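Local coordinates for putative prephenate dehydratase (Streptococcus mutans, PDB 4LUB), which probably catalyses the conversion of prephenate, with uptake of a proton, to phenylpyruvate, carbon dioxide and water in phenylalanine biosynthesis, at residues B[253-258]-B[265-270]; B[206-211]-B[239-244]; B[17-22]-B[26-31]; B[36-41]-B[176-181]. All blocks are in the same frame, centred on the assembly; numbering follows the deposited sequence.

Interaction 1 (B[253-258]-B[265-270]); sequences FALEEL and YKILGK
In the ACT domain, L255 and L258 of helix 248-261 pack on Y265 and I267 of strand 264-274, the last strand. The helix runs into this strand through a short turn. The segment axes come within 10.7 Å and lie nearly antiparallel, at 150°. L255 does most of the work. Its CD2 methyl sits over the centre of the Y265 ring, 4.0 Å from the centroid and 13° off the ring normal, which makes a CH-pi contact. Its CB lies 3.5 Å from Y265 OH, so the same leucine covers both the ring and the hydroxyl end. L255 O also comes close, 3.5 Å from Y265 CE2, but this carbonyl also accepts a hydrogen bond from T259 OG1, one turn further along the helix. The ring can lie under L255 because Y265 CG falls between the backbone N and the carbonyl carbon (chi1 62°). L258 CD1 meets Y265 obliquely, 4.2 Å from CD2. Beyond the ring, L255 CD1 touches I267 CD1 at 4.3 Å. Strand 189-199 supports the same layer: L196 touches L255 and I267, and L198 touches L258 and Y265. Further along the strand, L268 and G269 form a classic beta bulge opposite S195. On the helix, E257 OE1 forms a salt bridge with R218 and a hydrogen bond with W217 NE1. Between the two segments the contact is largely apolar. One methyl is centred over a face of Y265, held by shape and dispersion and not by a directional bond.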
loop_
_atom_site.group_PDB
_atom_site.type_symbol
_atom_site.label_atom_id
_atom_site.label_comp_id
_atom_site.label_asym_id
_atom_site.label_seq_id
_atom_site.Cartn_x
_atom_site.Cartn_y
_atom_site.Cartn_z
ATOM N N PHE B 253 16.629 -18.235 8.953
ATOM C CA PHE B 253 17.194 -17.532 10.103
ATOM C C PHE B 253 16.606 -16.133 10.271
ATOM O O PHE B 253 16.343 -15.707 11.395
ATOM C CB PHE B 253 18.730 -17.462 10.012
ATOM C CG PHE B 253 19.402 -18.815 10.062
ATOM C CD1 PHE B 253 19.264 -19.621 11.178
ATOM C CD2 PHE B 253 20.196 -19.258 9.019
ATOM C CE1 PHE B 253 19.870 -20.862 11.239
ATOM C CE2 PHE B 253 20.817 -20.494 9.080
ATOM C CZ PHE B 253 20.655 -21.294 10.188
ATOM N N ALA B 254 16.438 -15.410 9.168
ATOM C CA ALA B 254 15.746 -14.120 9.205
ATOM C C ALA B 254 14.396 -14.221 9.923
ATOM O O ALA B 254 14.101 -13.426 10.816
ATOM C CB ALA B 254 15.557 -13.568 7.799
ATOM N N LEU B 255 13.584 -15.198 9.527
ATOM C CA LEU B 255 12.286 -15.441 10.177
ATOM C C LEU B 255 12.406 -15.777 11.658
ATOM O O LEU B 255 11.598 -15.319 12.464
ATOM C CB LEU B 255 11.517 -16.564 9.473
ATOM C CG LEU B 255 11.215 -16.336 7.995
ATOM C CD1 LEU B 255 10.604 -17.573 7.369
ATOM C CD2 LEU B 255 10.286 -15.135 7.836
ATOM N N GLU B 256 13.379 -16.620 12.006
ATOM C CA GLU B 256 13.691 -16.895 13.411
ATOM C C GLU B 256 14.004 -15.618 14.194
ATOM O O GLU B 256 13.516 -15.438 15.309
ATOM C CB GLU B 256 14.851 -17.893 13.534
ATOM C CG GLU B 256 14.526 -19.297 13.039
ATOM C CD GLU B 256 15.641 -20.298 13.315
ATOM O OE1 GLU B 256 16.566 -19.978 14.088
ATOM O OE2 GLU B 256 15.610 -21.398 12.730
ATOM N N GLU B 257 14.829 -14.740 13.630
ATOM C CA GLU B 257 15.109 -13.462 14.286
ATOM C C GLU B 257 13.854 -12.593 14.484
ATOM O O GLU B 257 13.694 -11.967 15.531
ATOM C CB GLU B 257 16.182 -12.667 13.526
ATOM C CG GLU B 257 16.703 -11.494 14.361
ATOM C CD GLU B 257 17.867 -10.731 13.746
ATOM O OE1 GLU B 257 18.385 -11.119 12.670
ATOM O OE2 GLU B 257 18.248 -9.709 14.352
ATOM N N LEU B 258 12.990 -12.515 13.477
ATOM C CA LEU B 258 11.701 -11.839 13.651
ATOM C C LEU B 258 10.970 -12.331 14.899
ATOM O O LEU B 258 10.565 -11.530 15.752
ATOM C CB LEU B 258 10.811 -12.025 12.421
ATOM C CG LEU B 258 11.244 -11.325 11.136
ATOM C CD1 LEU B 258 10.148 -11.423 10.087
ATOM C CD2 LEU B 258 11.565 -9.868 11.409
ATOM N N TYR B 265 4.546 -13.006 11.960
ATOM C CA TYR B 265 4.435 -13.051 10.515
ATOM C C TYR B 265 3.567 -14.223 10.110
ATOM O O TYR B 265 3.512 -15.234 10.804
ATOM C CB TYR B 265 5.815 -13.142 9.846
ATOM C CG TYR B 265 6.594 -14.384 10.199
ATOM C CD1 TYR B 265 6.470 -15.541 9.445
ATOM C CD2 TYR B 265 7.456 -14.399 11.291
ATOM C CE1 TYR B 265 7.177 -16.681 9.764
ATOM C CE2 TYR B 265 8.176 -15.533 11.610
ATOM C CZ TYR B 265 8.030 -16.670 10.849
ATOM O OH TYR B 265 8.727 -17.813 11.155
ATOM N N LYS B 266 2.855 -14.043 9.005
ATOM C CA LYS B 266 2.214 -15.127 8.280
ATOM C C LYS B 266 2.896 -15.295 6.928
ATOM O O LYS B 266 3.021 -14.328 6.179
ATOM C CB LYS B 266 0.723 -14.836 8.097
ATOM C CG LYS B 266 -0.072 -15.946 7.454
ATOM C CD LYS B 266 -1.529 -15.547 7.406
ATOM C CE LYS B 266 -2.374 -16.591 6.715
ATOM N NZ LYS B 266 -3.813 -16.285 6.890
ATOM N N ILE B 267 3.365 -16.504 6.633
ATOM C CA ILE B 267 3.891 -16.800 5.303
ATOM C C ILE B 267 2.764 -16.934 4.290
ATOM O O ILE B 267 1.973 -17.877 4.349
ATOM C CB ILE B 267 4.736 -18.088 5.282
ATOM C CG1 ILE B 267 5.893 -17.976 6.278
ATOM C CG2 ILE B 267 5.255 -18.362 3.865
ATOM C CD1 ILE B 267 6.810 -19.178 6.285
ATOM N N LEU B 268 2.685 -15.978 3.367
ATOM C CA LEU B 268 1.647 -16.010 2.350
ATOM C C LEU B 268 2.039 -16.940 1.209
ATOM O O LEU B 268 1.175 -17.465 0.515
ATOM C CB LEU B 268 1.378 -14.603 1.803
ATOM C CG LEU B 268 0.894 -13.544 2.792
ATOM C CD1 LEU B 268 0.649 -12.237 2.061
ATOM C CD2 LEU B 268 -0.374 -14.006 3.490
ATOM N N GLY B 269 3.339 -17.164 1.035
ATOM C CA GLY B 269 3.812 -18.028 -0.030
ATOM C C GLY B 269 5.316 -18.074 -0.228
ATOM O O GLY B 269 6.007 -17.080 -0.005
ATOM N N LYS B 270 5.814 -19.252 -0.604
ATOM C CA LYS B 270 7.145 -19.417 -1.196
ATOM C C LYS B 270 6.994 -19.952 -2.612
ATOM O O LYS B 270 6.431 -21.025 -2.807
ATOM C CB LYS B 270 8.037 -20.368 -0.384
ATOM C CG LYS B 270 8.229 -20.020 1.078
ATOM C CD LYS B 270 9.188 -21.017 1.707
ATOM C CE LYS B 270 9.251 -20.907 3.217
ATOM N NZ LYS B 270 10.221 -21.902 3.771
#

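Interaction 2 (B[206-211]-B[239-244]); sequences GALYKA and FIIDFE
L208 meets F239 and I241 where helix 208-216 covers the beta sheet of the ACT domain, which has the beta-alpha-beta-beta-alpha-beta order of that fold. The first segment enters as a 3-10 turn at G206 and A207. A207 holds the N-cap position, and its O receives weak backbone bonds from K210 N, at 3.2 Å, and from A211 N. G206 O lies in the plane of the Y209 ring, at its edge. L208 comes next and carries the contact. CG lies opposite the backbone N (chi1 -169°), and the two methyls reach different partners. CD2 approaches F239 CE1 at 4.4 Å, while CD1 stands over one face of that ring and also reaches I241. These are loose van der Waals contacts between buried groups. Y209 and K210 follow on another side of the helix. K210 CG lies 3.6 Å above one face of the Y209 ring, offset toward the rim, and K210 NZ makes a weak hydrogen bond to Y209 OH at 3.4 Å. A211 turns back toward the strand, but packs on L198 and I263. The other subunit completes the surroundings: its I225 touches both L208 and F239, and its A216 touches Y209. The start of helix 208-216 thus lies at a subunit interface. The run GAL in this segment resembles the motif that, in related dehydratases, helps form the site for the feedback regulator phenylalanine between ACT domains; a similar role here is probable. Within the subunit, the reach of L208 to I241 ends methyl to methyl, CD1 to CD1, at 4.5 Å.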
loop_
_atom_site.group_PDB
_atom_site.type_symbol
_atom_site.label_atom_id
_atom_site.label_comp_id
_atom_site.label_asym_id
_atom_site.label_seq_id
_atom_site.Cartn_x
_atom_site.Cartn_y
_atom_site.Cartn_z
ATOM N N GLY B 206 6.204 2.109 13.831
ATOM C CA GLY B 206 7.528 2.547 14.233
ATOM C C GLY B 206 8.603 1.471 14.313
ATOM O O GLY B 206 9.793 1.778 14.268
ATOM N N ALA B 207 8.192 0.210 14.434
ATOM C CA ALA B 207 9.143 -0.895 14.594
ATOM C C ALA B 207 9.354 -1.638 13.288
ATOM O O ALA B 207 9.980 -2.694 13.268
ATOM C CB ALA B 207 8.661 -1.867 15.670
ATOM N N LEU B 208 8.798 -1.096 12.209
ATOM C CA LEU B 208 9.012 -1.638 10.869
ATOM C C LEU B 208 10.488 -1.755 10.499
ATOM O O LEU B 208 10.918 -2.750 9.919
ATOM C CB LEU B 208 8.304 -0.779 9.823
ATOM C CG LEU B 208 8.240 -1.409 8.430
ATOM C CD1 LEU B 208 7.661 -2.825 8.498
ATOM C CD2 LEU B 208 7.481 -0.523 7.430
ATOM N N TYR B 209 11.251 -0.709 10.789
ATOM C CA TYR B 209 12.689 -0.739 10.551
ATOM C C TYR B 209 13.405 -1.956 11.160
ATOM O O TYR B 209 14.327 -2.488 10.552
ATOM C CB TYR B 209 13.323 0.560 11.043
ATOM C CG TYR B 209 13.628 0.607 12.511
ATOM C CD1 TYR B 209 12.623 0.850 13.438
ATOM C CD2 TYR B 209 14.918 0.407 12.978
ATOM C CE1 TYR B 209 12.897 0.910 14.790
ATOM C CE2 TYR B 209 15.204 0.456 14.331
ATOM C CZ TYR B 209 14.187 0.708 15.233
ATOM O OH TYR B 209 14.452 0.756 16.585
ATOM N N LYS B 210 12.980 -2.396 12.342
ATOM C CA LYS B 210 13.532 -3.603 12.956
ATOM C C LYS B 210 13.268 -4.831 12.106
ATOM O O LYS B 210 14.138 -5.682 11.939
ATOM C CB LYS B 210 12.951 -3.843 14.351
ATOM C CG LYS B 210 13.223 -2.754 15.368
ATOM C CD LYS B 210 12.948 -3.284 16.770
ATOM C CE LYS B 210 12.816 -2.156 17.779
ATOM N NZ LYS B 210 14.073 -2.022 18.574
ATOM N N ALA B 211 12.049 -4.924 11.588
ATOM C CA ALA B 211 11.672 -6.038 10.737
ATOM C C ALA B 211 12.460 -6.038 9.433
ATOM O O ALA B 211 12.966 -7.071 9.009
ATOM C CB ALA B 211 10.166 -6.001 10.458
ATOM N N PHE B 239 1.468 -5.626 7.191
ATOM C CA PHE B 239 2.311 -5.302 6.052
ATOM C C PHE B 239 2.577 -6.493 5.152
ATOM O O PHE B 239 2.999 -7.547 5.613
ATOM C CB PHE B 239 3.631 -4.694 6.551
ATOM C CG PHE B 239 3.434 -3.467 7.388
ATOM C CD1 PHE B 239 3.325 -2.224 6.791
ATOM C CD2 PHE B 239 3.306 -3.557 8.761
ATOM C CE1 PHE B 239 3.121 -1.086 7.555
ATOM C CE2 PHE B 239 3.102 -2.424 9.528
ATOM C CZ PHE B 239 3.009 -1.190 8.924
ATOM N N ILE B 240 2.328 -6.306 3.859
ATOM C CA ILE B 240 2.716 -7.283 2.851
ATOM C C ILE B 240 4.116 -6.978 2.371
ATOM O O ILE B 240 4.375 -5.924 1.802
ATOM C CB ILE B 240 1.782 -7.277 1.640
ATOM C CG1 ILE B 240 0.335 -7.356 2.102
ATOM C CG2 ILE B 240 2.117 -8.439 0.711
ATOM C CD1 ILE B 240 0.081 -8.593 2.929
ATOM N N ILE B 241 5.018 -7.907 2.637
ATOM C CA ILE B 241 6.395 -7.801 2.195
ATOM C C ILE B 241 6.855 -8.980 1.332
ATOM O O ILE B 241 6.626 -10.140 1.674
ATOM C CB ILE B 241 7.311 -7.609 3.431
ATOM C CG1 ILE B 241 7.012 -6.269 4.082
ATOM C CG2 ILE B 241 8.760 -7.511 3.010
ATOM C CD1 ILE B 241 7.637 -6.073 5.423
ATOM N N ASP B 242 7.488 -8.667 0.203
ATOM C CA ASP B 242 8.140 -9.683 -0.620
ATOM C C ASP B 242 9.655 -9.581 -0.455
ATOM O O ASP B 242 10.212 -8.480 -0.392
ATOM C CB ASP B 242 7.798 -9.550 -2.110
ATOM C CG ASP B 242 6.300 -9.584 -2.403
ATOM O OD1 ASP B 242 5.480 -9.921 -1.516
ATOM O OD2 ASP B 242 5.956 -9.302 -3.565
ATOM N N PHE B 243 10.314 -10.734 -0.417
ATOM C CA PHE B 243 11.767 -10.798 -0.394
ATOM C C PHE B 243 12.215 -11.836 -1.394
ATOM O O PHE B 243 11.504 -12.807 -1.656
ATOM C CB PHE B 243 12.294 -11.200 0.990
ATOM C CG PHE B 243 12.204 -10.119 2.023
ATOM C CD1 PHE B 243 13.072 -9.045 1.996
ATOM C CD2 PHE B 243 11.270 -10.187 3.040
ATOM C CE1 PHE B 243 12.999 -8.050 2.945
ATOM C CE2 PHE B 243 11.204 -9.191 3.992
ATOM C CZ PHE B 243 12.065 -8.122 3.945
ATOM N N GLU B 244 13.402 -11.641 -1.945
ATOM C CA GLU B 244 14.011 -12.671 -2.762
ATOM C C GLU B 244 14.223 -13.909 -1.904
ATOM O O GLU B 244 14.608 -13.812 -0.735
ATOM C CB GLU B 244 15.306 -12.177 -3.400
ATOM C CG GLU B 244 15.053 -11.599 -4.789
ATOM C CD GLU B 244 16.231 -10.863 -5.374
ATOM O OE1 GLU B 244 17.374 -11.091 -4.918
ATOM O OE2 GLU B 244 16.006 -10.051 -6.299
#

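Interaction 3 (B[17-22]-B[26-31]); sequences NVALHA and ADLLPF
L28 of strand 27-31 packs against A19 and L20 of helix 14-22. The apolar contacts come first. L28 CD1 makes most of the contact: it lies 3.9 Å from L20 CD2 and just as far from L20 CG, and the two leucine side chains cross at about a right angle. The CB of L20 points away from the strand, yet chi1 of -76° sets CG beside the backbone N and brings CD2 back to L28. L28 CD1 also lies 4.4 Å from A19 CB and 4.2 Å from A19 C. The alanine is small enough to let the methyl rest on the helix backbone. L28 CD2 comes near A19 O, also at 4.2 Å.

The polar bonds stay inside the helix. H21 ND1 donates to N17 O at 2.6 Å, with an N-H...O angle of 143°. The donor is tilted 25° from the carbonyl plane.

On its inner side the helix touches strand 75-83, through V18 and A22 on I80. L28 also touches I5 of the parallel neighbour strand 4-8. Strand 4-8, helix 14-22 and strand 27-31 form a beta-alpha-beta crossover, as expected for an alpha/beta domain of the periplasmic-binding-protein type.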
loop_
_atom_site.group_PDB
_atom_site.type_symbol
_atom_site.label_atom_id
_atom_site.label_comp_id
_atom_site.label_asym_id
_atom_site.label_seq_id
_atom_site.Cartn_x
_atom_site.Cartn_y
_atom_site.Cartn_z
ATOM N N ASN B 17 -6.665 -17.158 -18.904
ATOM C CA ASN B 17 -5.448 -17.360 -19.681
ATOM C C ASN B 17 -4.277 -17.826 -18.818
ATOM O O ASN B 17 -3.521 -18.714 -19.207
ATOM C CB ASN B 17 -5.077 -16.067 -20.415
ATOM C CG ASN B 17 -4.028 -16.282 -21.487
ATOM O OD1 ASN B 17 -3.801 -17.408 -21.938
ATOM N ND2 ASN B 17 -3.377 -15.200 -21.900
ATOM N N VAL B 18 -4.154 -17.253 -17.625
ATOM C CA VAL B 18 -3.067 -17.618 -16.718
ATOM C C VAL B 18 -3.207 -19.062 -16.231
ATOM O O VAL B 18 -2.226 -19.808 -16.173
ATOM C CB VAL B 18 -3.002 -16.656 -15.508
ATOM C CG1 VAL B 18 -1.943 -17.101 -14.509
ATOM C CG2 VAL B 18 -2.732 -15.229 -15.986
ATOM N N ALA B 19 -4.433 -19.457 -15.901
ATOM C CA ALA B 19 -4.679 -20.759 -15.302
ATOM C C ALA B 19 -4.443 -21.878 -16.320
ATOM O O ALA B 19 -4.012 -22.976 -15.962
ATOM C CB ALA B 19 -6.102 -20.826 -14.745
ATOM N N LEU B 20 -4.706 -21.580 -17.589
ATOM C CA LEU B 20 -4.423 -22.508 -18.691
ATOM C C LEU B 20 -2.956 -22.923 -18.782
ATOM O O LEU B 20 -2.641 -24.073 -19.082
ATOM C CB LEU B 20 -4.823 -21.882 -20.030
ATOM C CG LEU B 20 -6.294 -21.796 -20.429
ATOM C CD1 LEU B 20 -6.523 -20.636 -21.388
ATOM C CD2 LEU B 20 -6.704 -23.109 -21.079
ATOM N N HIS B 21 -2.061 -21.973 -18.533
ATOM C CA HIS B 21 -0.634 -22.215 -18.687
ATOM C C HIS B 21 -0.077 -23.007 -17.507
ATOM O O HIS B 21 0.809 -23.852 -17.670
ATOM C CB HIS B 21 0.093 -20.881 -18.833
ATOM C CG HIS B 21 -0.180 -20.197 -20.137
ATOM N ND1 HIS B 21 -1.418 -19.681 -20.451
ATOM C CD2 HIS B 21 0.609 -19.961 -21.213
ATOM C CE1 HIS B 21 -1.377 -19.142 -21.656
ATOM N NE2 HIS B 21 -0.158 -19.299 -22.141
ATOM N N ALA B 22 -0.613 -22.741 -16.319
ATOM C CA ALA B 22 -0.150 -23.410 -15.114
ATOM C C ALA B 22 -0.619 -24.860 -15.105
ATOM O O ALA B 22 0.086 -25.753 -14.633
ATOM C CB ALA B 22 -0.640 -22.672 -13.879
ATOM N N ALA B 26 -5.840 -29.765 -17.012
ATOM C CA ALA B 26 -6.759 -29.804 -15.878
ATOM C C ALA B 26 -8.142 -29.230 -16.187
ATOM O O ALA B 26 -8.343 -28.552 -17.191
ATOM C CB ALA B 26 -6.143 -29.072 -14.690
ATOM N N ASP B 27 -9.096 -29.536 -15.317
ATOM C CA ASP B 27 -10.443 -28.993 -15.424
ATOM C C ASP B 27 -10.505 -27.644 -14.730
ATOM O O ASP B 27 -10.304 -27.553 -13.524
ATOM C CB ASP B 27 -11.468 -29.956 -14.815
ATOM C CG ASP B 27 -12.908 -29.546 -15.103
ATOM O OD1 ASP B 27 -13.126 -28.643 -15.949
ATOM O OD2 ASP B 27 -13.829 -30.144 -14.496
ATOM N N LEU B 28 -10.761 -26.594 -15.504
ATOM C CA LEU B 28 -10.681 -25.235 -14.986
ATOM C C LEU B 28 -12.083 -24.681 -14.768
ATOM O O LEU B 28 -12.877 -24.609 -15.699
ATOM C CB LEU B 28 -9.906 -24.325 -15.939
ATOM C CG LEU B 28 -8.565 -24.793 -16.496
ATOM C CD1 LEU B 28 -7.983 -23.751 -17.447
ATOM C CD2 LEU B 28 -7.577 -25.120 -15.388
ATOM N N LEU B 29 -12.390 -24.317 -13.526
ATOM C CA LEU B 29 -13.723 -23.844 -13.181
ATOM C C LEU B 29 -13.717 -22.379 -12.793
ATOM O O LEU B 29 -12.948 -21.966 -11.943
ATOM C CB LEU B 29 -14.319 -24.667 -12.033
ATOM C CG LEU B 29 -14.046 -26.169 -11.989
ATOM C CD1 LEU B 29 -14.594 -26.777 -10.708
ATOM C CD2 LEU B 29 -14.626 -26.872 -13.209
ATOM N N PRO B 30 -14.590 -21.586 -13.422
ATOM C CA PRO B 30 -14.570 -20.146 -13.161
ATOM C C PRO B 30 -15.425 -19.764 -11.953
ATOM O O PRO B 30 -16.436 -20.410 -11.660
ATOM C CB PRO B 30 -15.163 -19.567 -14.442
ATOM C CG PRO B 30 -16.163 -20.620 -14.842
ATOM C CD PRO B 30 -15.449 -21.916 -14.576
ATOM N N PHE B 31 -15.014 -18.721 -11.245
ATOM C CA PHE B 31 -15.816 -18.203 -10.146
ATOM C C PHE B 31 -15.873 -16.685 -10.287
ATOM O O PHE B 31 -15.001 -16.086 -10.932
ATOM C CB PHE B 31 -15.232 -18.637 -8.804
ATOM C CG PHE B 31 -15.369 -20.112 -8.539
ATOM C CD1 PHE B 31 -14.438 -21.007 -9.038
ATOM C CD2 PHE B 31 -16.433 -20.605 -7.803
ATOM C CE1 PHE B 31 -14.564 -22.367 -8.809
ATOM C CE2 PHE B 31 -16.562 -21.961 -7.564
ATOM C CZ PHE B 31 -15.627 -22.844 -8.069
#

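Interaction 4 (B[36-41]-B[176-181]); sequences EVIKAY and WVLGDE
The Y41 ring meets the chain obliquely at G179 and D180, where strand 172-179 ends. The phenol swings out from the helix because CG lies opposite the backbone N (chi1 171°). Y41 CE1 comes to 3.9 Å from G179 CA. The hydroxyl goes further and meets D180: Y41 OH lies 3.3 Å from D180 CB and 3.7 Å from D180 N. This is van der Waals contact, and D180 is poorly ordered. Its carboxylate leads away, with its plane 70° from that of the ring. G179 has no side chain, so Y41 CE1 can touch its CA directly.

One turn earlier on the helix, I38 meets L178. Its CG1 lies 3.8 Å from L178 CD2, and the two side chains meet at a slant. Both residues are buried.

The contact packs helix 34-42 on the sheet of the dehydratase domain, consistent with a fold of the periplasmic-binding-protein type. Strand 172-179 runs there between strands 48-55 and 75-83, antiparallel to both. I38 also touches Y67 and L68 of helix 62-70, while Y41 and L178 share I74. On a side of the helix turned from the strand, K39 and E36 form a salt bridge, in which E36 OE2 accepts K39 NZ through its syn lone pair at 2.9 Å.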
loop_
_atom_site.group_PDB
_atom_site.type_symbol
_atom_site.label_atom_id
_atom_site.label_comp_id
_atom_site.label_asym_id
_atom_site.label_seq_id
_atom_site.Cartn_x
_atom_site.Cartn_y
_atom_site.Cartn_z
ATOM N N GLU B 36 -14.591 -15.790 -3.869
ATOM C CA GLU B 36 -15.226 -17.061 -4.196
ATOM C C GLU B 36 -14.259 -18.049 -4.851
ATOM O O GLU B 36 -14.370 -19.258 -4.636
ATOM C CB GLU B 36 -16.446 -16.832 -5.100
ATOM C CG GLU B 36 -17.634 -16.192 -4.383
ATOM C CD GLU B 36 -17.997 -16.898 -3.079
ATOM O OE1 GLU B 36 -18.005 -18.151 -3.052
ATOM O OE2 GLU B 36 -18.253 -16.199 -2.073
ATOM N N VAL B 37 -13.335 -17.545 -5.670
ATOM C CA VAL B 37 -12.229 -18.362 -6.166
ATOM C C VAL B 37 -11.452 -19.045 -5.041
ATOM O O VAL B 37 -11.246 -20.261 -5.066
ATOM C CB VAL B 37 -11.233 -17.527 -7.014
ATOM C CG1 VAL B 37 -10.099 -18.406 -7.505
ATOM C CG2 VAL B 37 -11.939 -16.829 -8.181
ATOM N N ILE B 38 -11.011 -18.254 -4.069
ATOM C CA ILE B 38 -10.292 -18.787 -2.914
ATOM C C ILE B 38 -11.159 -19.688 -2.028
ATOM O O ILE B 38 -10.714 -20.754 -1.602
ATOM C CB ILE B 38 -9.677 -17.652 -2.057
ATOM C CG1 ILE B 38 -8.683 -16.842 -2.898
ATOM C CG2 ILE B 38 -8.943 -18.239 -0.863
ATOM C CD1 ILE B 38 -8.310 -15.470 -2.313
ATOM N N LYS B 39 -12.393 -19.273 -1.763
ATOM C CA LYS B 39 -13.351 -20.114 -1.028
ATOM C C LYS B 39 -13.585 -21.483 -1.674
ATOM O O LYS B 39 -13.772 -22.480 -0.975
ATOM C CB LYS B 39 -14.692 -19.375 -0.864
ATOM C CG LYS B 39 -14.631 -18.257 0.175
ATOM C CD LYS B 39 -15.905 -17.433 0.249
ATOM C CE LYS B 39 -17.128 -18.289 0.530
ATOM N NZ LYS B 39 -18.379 -17.469 0.501
ATOM N N ALA B 40 -13.586 -21.521 -3.003
ATOM C CA ALA B 40 -13.685 -22.777 -3.751
ATOM C C ALA B 40 -12.609 -23.790 -3.356
ATOM O O ALA B 40 -12.861 -24.993 -3.294
ATOM C CB ALA B 40 -13.618 -22.506 -5.246
ATOM N N TYR B 41 -11.402 -23.302 -3.095
ATOM C CA TYR B 41 -10.337 -24.186 -2.647
ATOM C C TYR B 41 -10.620 -24.638 -1.227
ATOM O O TYR B 41 -10.457 -25.808 -0.888
ATOM C CB TYR B 41 -8.985 -23.480 -2.684
ATOM C CG TYR B 41 -7.882 -24.282 -2.038
ATOM C CD1 TYR B 41 -7.163 -25.216 -2.767
ATOM C CD2 TYR B 41 -7.590 -24.137 -0.684
ATOM C CE1 TYR B 41 -6.156 -25.955 -2.183
ATOM C CE2 TYR B 41 -6.588 -24.872 -0.091
ATOM C CZ TYR B 41 -5.873 -25.780 -0.847
ATOM O OH TYR B 41 -4.875 -26.518 -0.256
ATOM N N TRP B 176 -1.133 -15.170 -8.696
ATOM C CA TRP B 176 -0.704 -16.274 -7.864
ATOM C C TRP B 176 -1.514 -17.544 -8.067
ATOM O O TRP B 176 -2.736 -17.506 -8.205
ATOM C CB TRP B 176 -0.751 -15.862 -6.391
ATOM C CG TRP B 176 0.425 -15.050 -5.978
ATOM C CD1 TRP B 176 1.528 -14.753 -6.732
ATOM C CD2 TRP B 176 0.614 -14.414 -4.714
ATOM N NE1 TRP B 176 2.398 -13.973 -6.003
ATOM C CE2 TRP B 176 1.864 -13.762 -4.757
ATOM C CE3 TRP B 176 -0.149 -14.344 -3.540
ATOM C CZ2 TRP B 176 2.362 -13.035 -3.682
ATOM C CZ3 TRP B 176 0.348 -13.627 -2.470
ATOM C CH2 TRP B 176 1.597 -12.979 -2.547
ATOM N N VAL B 177 -0.805 -18.666 -8.083
ATOM C CA VAL B 177 -1.428 -19.962 -7.949
ATOM C C VAL B 177 -1.429 -20.303 -6.470
ATOM O O VAL B 177 -0.379 -20.391 -5.837
ATOM C CB VAL B 177 -0.692 -21.054 -8.757
ATOM C CG1 VAL B 177 -1.388 -22.389 -8.596
ATOM C CG2 VAL B 177 -0.592 -20.663 -10.227
ATOM N N LEU B 178 -2.626 -20.420 -5.914
ATOM C CA LEU B 178 -2.803 -20.775 -4.513
ATOM C C LEU B 178 -3.095 -22.251 -4.348
ATOM O O LEU B 178 -3.907 -22.816 -5.074
ATOM C CB LEU B 178 -3.930 -19.949 -3.877
ATOM C CG LEU B 178 -3.866 -18.438 -3.626
ATOM C CD1 LEU B 178 -2.606 -17.776 -4.150
ATOM C CD2 LEU B 178 -5.144 -17.704 -4.046
ATOM N N GLY B 179 -2.451 -22.861 -3.363
ATOM C CA GLY B 179 -2.714 -24.246 -3.042
ATOM C C GLY B 179 -1.821 -24.752 -1.935
ATOM O O GLY B 179 -1.347 -23.985 -1.093
ATOM N N ASP B 180 -1.595 -26.057 -1.937
ATOM C CA ASP B 180 -0.934 -26.720 -0.826
ATOM C C ASP B 180 0.392 -27.314 -1.306
ATOM O O ASP B 180 1.302 -27.539 -0.514
ATOM C CB ASP B 180 -1.851 -27.798 -0.232
ATOM C CG ASP B 180 -1.188 -28.604 0.871
ATOM O OD1 ASP B 180 -0.260 -28.083 1.525
ATOM O OD2 ASP B 180 -1.605 -29.763 1.095
ATOM N N GLU B 181 0.522 -27.539 -2.612
ATOM C CA GLU B 181 1.790 -28.039 -3.133
ATOM C C GLU B 181 2.329 -27.240 -4.313
ATOM O O GLU B 181 1.577 -26.587 -5.029
ATOM C CB GLU B 181 1.609 -29.498 -3.575
ATOM C CG GLU B 181 0.683 -30.329 -2.688
ATOM C CD GLU B 181 0.518 -31.758 -3.174
ATOM O OE1 GLU B 181 1.371 -32.234 -3.953
ATOM O OE2 GLU B 181 -0.503 -32.384 -2.817
#

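How the interactions relate
The contacts fall into two groups. Interactions 3 and 4 belong to the dehydratase domain, with centres 12 Å apart. They touch directly: F31 CZ meets A40 CB at 3.5 Å, and A22 CB meets V177 CG2 at 4.2 Å. Interactions 1 and 2 belong to the ACT domain, with centres 10 Å apart. There L268 CD1 meets I240 CD1 at 3.8 Å, and L258 CD2 meets A211 CA at 3.9 Å. Strand 75-83 pairs in parallel with strand 264-274, so the sheets of the two domains run together. Interaction 4 comes within about 5 Å, nearest atoms, of both ACT contacts. Interactions 2 and 3 are farthest apart, about 33 Å between centres.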